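Local coordinates for methionine-binding protein (Coxiella burnetii, PDB 3TQW) that binds methionine and probably delivers it, as the lipid-anchored substrate-binding protein of an ABC transporter, for uptake into the cell, at residues Thr15-Val20 with Lys230-Asp235. Numbering follows the deposited sequence. Where two conformers were deposited one is given.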
loop_
_atom_site.group_PDB
_atom_site.type_symbol
_atom_site.label_atom_id
_atom_site.label_comp_id
_atom_site.label_asym_id
_atom_site.label_seq_id
_atom_site.Cartn_x
_atom_site.Cartn_y
_atom_site.Cartn_z
ATOM N N THR A 15 5.370 -4.254 -9.377
ATOM C CA THR A 15 5.594 -5.325 -10.332
ATOM C C THR A 15 7.018 -5.244 -10.872
ATOM O O THR A 15 7.657 -6.273 -11.092
ATOM C CB THR A 15 4.556 -5.290 -11.473
ATOM O OG1 THR A 15 3.269 -5.634 -10.939
ATOM C CG2 THR A 15 4.916 -6.291 -12.571
ATOM N N GLN A 16 7.524 -4.026 -11.074
ATOM C CA GLN A 16 8.919 -3.857 -11.485
ATOM C C GLN A 16 9.848 -4.406 -10.413
ATOM O O GLN A 16 10.830 -5.079 -10.716
ATOM C CB GLN A 16 9.250 -2.386 -11.751
ATOM C CG GLN A 16 8.505 -1.799 -12.931
ATOM C CD GLN A 16 8.868 -0.349 -13.198
ATOM O OE1 GLN A 16 7.998 0.470 -13.474
ATOM N NE2 GLN A 16 10.157 -0.031 -13.128
ATOM N N LEU A 17 9.530 -4.110 -9.158
ATOM C CA LEU A 17 10.310 -4.623 -8.047
ATOM C C LEU A 17 10.306 -6.150 -8.090
ATOM O O LEU A 17 11.347 -6.795 -7.934
ATOM C CB LEU A 17 9.750 -4.115 -6.713
ATOM C CG LEU A 17 10.568 -4.529 -5.489
ATOM C CD1 LEU A 17 11.902 -3.791 -5.490
ATOM C CD2 LEU A 17 9.807 -4.256 -4.202
HETATM N N MSE A 18 9.132 -6.732 -8.311
HETATM C CA MSE A 18 9.019 -8.185 -8.354
HETATM C C MSE A 18 9.784 -8.779 -9.540
HETATM O O MSE A 18 10.270 -9.905 -9.468
HETATM C CB MSE A 18 7.557 -8.628 -8.383
HETATM C CG MSE A 18 7.376 -10.150 -8.406
HETATM SE SE MSE A 18 8.049 -11.070 -6.806
HETATM C CE MSE A 18 6.695 -10.476 -5.536
ATOM N N GLU A 19 9.899 -8.022 -10.626
ATOM C CA GLU A 19 10.660 -8.500 -11.782
ATOM C C GLU A 19 12.124 -8.706 -11.399
ATOM O O GLU A 19 12.765 -9.653 -11.846
ATOM C CB GLU A 19 10.570 -7.534 -12.966
ATOM C CG GLU A 19 9.242 -7.550 -13.706
ATOM C CD GLU A 19 9.087 -8.726 -14.662
ATOM O OE1 GLU A 19 10.031 -9.540 -14.800
ATOM O OE2 GLU A 19 8.007 -8.829 -15.278
ATOM N N VAL A 20 12.660 -7.807 -10.582
ATOM C CA VAL A 20 14.034 -7.946 -10.138
ATOM C C VAL A 20 14.137 -9.129 -9.176
ATOM O O VAL A 20 15.082 -9.915 -9.233
ATOM C CB VAL A 20 14.553 -6.655 -9.472
ATOM C CG1 VAL A 20 15.964 -6.875 -8.921
ATOM C CG2 VAL A 20 14.547 -5.510 -10.478
ATOM N N LYS A 230 15.499 1.200 -4.255
ATOM C CA LYS A 230 16.052 2.549 -4.226
ATOM C C LYS A 230 15.819 3.287 -5.543
ATOM O O LYS A 230 15.456 4.460 -5.545
ATOM C CB LYS A 230 17.556 2.522 -3.924
ATOM C CG LYS A 230 17.925 2.781 -2.467
ATOM C CD LYS A 230 17.782 1.525 -1.621
ATOM C CE LYS A 230 18.200 1.763 -0.170
ATOM N NZ LYS A 230 17.999 0.549 0.690
ATOM N N LYS A 231 16.031 2.606 -6.664
ATOM C CA LYS A 231 15.878 3.254 -7.963
ATOM C C LYS A 231 14.406 3.525 -8.290
ATOM O O LYS A 231 14.073 4.544 -8.888
ATOM C CB LYS A 231 16.521 2.424 -9.076
ATOM C CG LYS A 231 18.017 2.147 -8.895
ATOM C CD LYS A 231 18.647 1.742 -10.220
ATOM C CE LYS A 231 19.882 0.853 -10.051
ATOM N NZ LYS A 231 20.658 1.114 -8.812
ATOM N N ILE A 232 13.528 2.609 -7.890
ATOM C CA ILE A 232 12.111 2.715 -8.214
ATOM C C ILE A 232 11.364 3.643 -7.252
ATOM O O ILE A 232 10.540 4.450 -7.677
ATOM C CB ILE A 232 11.438 1.321 -8.225
ATOM C CG1 ILE A 232 12.082 0.421 -9.289
ATOM C CG2 ILE A 232 9.938 1.443 -8.468
ATOM C CD1 ILE A 232 11.833 -1.056 -9.057
ATOM N N PHE A 233 11.669 3.532 -5.960
ATOM C CA PHE A 233 10.901 4.217 -4.916
ATOM C C PHE A 233 11.676 5.291 -4.152
ATOM O O PHE A 233 11.084 6.082 -3.407
ATOM C CB PHE A 233 10.366 3.202 -3.902
ATOM C CG PHE A 233 9.424 2.187 -4.488
ATOM C CD1 PHE A 233 8.088 2.497 -4.689
ATOM C CD2 PHE A 233 9.872 0.919 -4.824
ATOM C CE1 PHE A 233 7.211 1.559 -5.230
ATOM C CE2 PHE A 233 9.004 -0.022 -5.358
ATOM C CZ PHE A 233 7.671 0.299 -5.558
ATOM N N GLY A 234 12.995 5.312 -4.313
ATOM C CA GLY A 234 13.828 6.193 -3.512
ATOM C C GLY A 234 13.539 5.981 -2.038
ATOM O O GLY A 234 13.346 4.845 -1.590
ATOM N N ASP A 235 13.492 7.077 -1.281
ATOM C CA ASP A 235 13.187 7.016 0.146
ATOM C C ASP A 235 11.741 6.599 0.419
ATOM O O ASP A 235 11.337 6.477 1.574
ATOM C CB ASP A 235 13.464 8.368 0.811
ATOM C CG ASP A 235 14.927 8.764 0.735
ATOM O OD1 ASP A 235 15.782 7.864 0.593
ATOM O OD2 ASP A 235 15.225 9.975 0.822
#
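I232 reaches across from helix 223-233 and sets its CD1 methyl against the flank of helix 13-29, between the side chains of Q16 and L17. That methyl lies 3.8 Å from the backbone N of L17 and 4.0 Å from CB of Q16, so it meets the helix backbone. The CG1 branch of I232 gets there because CG1 stands anti to the carbonyl carbon (chi1 -61°) and the chain then runs out extended (chi2 160°). The other branch, CG2, lies 3.5 Å above the plane of the neighbouring F233 ring on one face, offset toward the rim. F233 sets out alongside helix 13-29, yet its ring end swings in, and L17 CB meets it at the edge, near the ring plane, 4.4 Å from CE2. L17 CB thus borders both CD1 of I232, also at 4.4 Å, and the phenyl edge, while its side chain continues onto A229 and V225, one and two turns back along helix 223-233. No hydrogen bond crosses; the joint is apolar, with Q16 at its exposed margin and L17 and F233 buried. Beyond it F233 meets the ring of Y84, a methionine-pocket residue, and its side chain comes about 8 Å from the bound methionine. This is helix-on-helix packing within one lobe of the two-lobed periplasmic binding protein fold, joining the first helix to the last beside the ligand cleft.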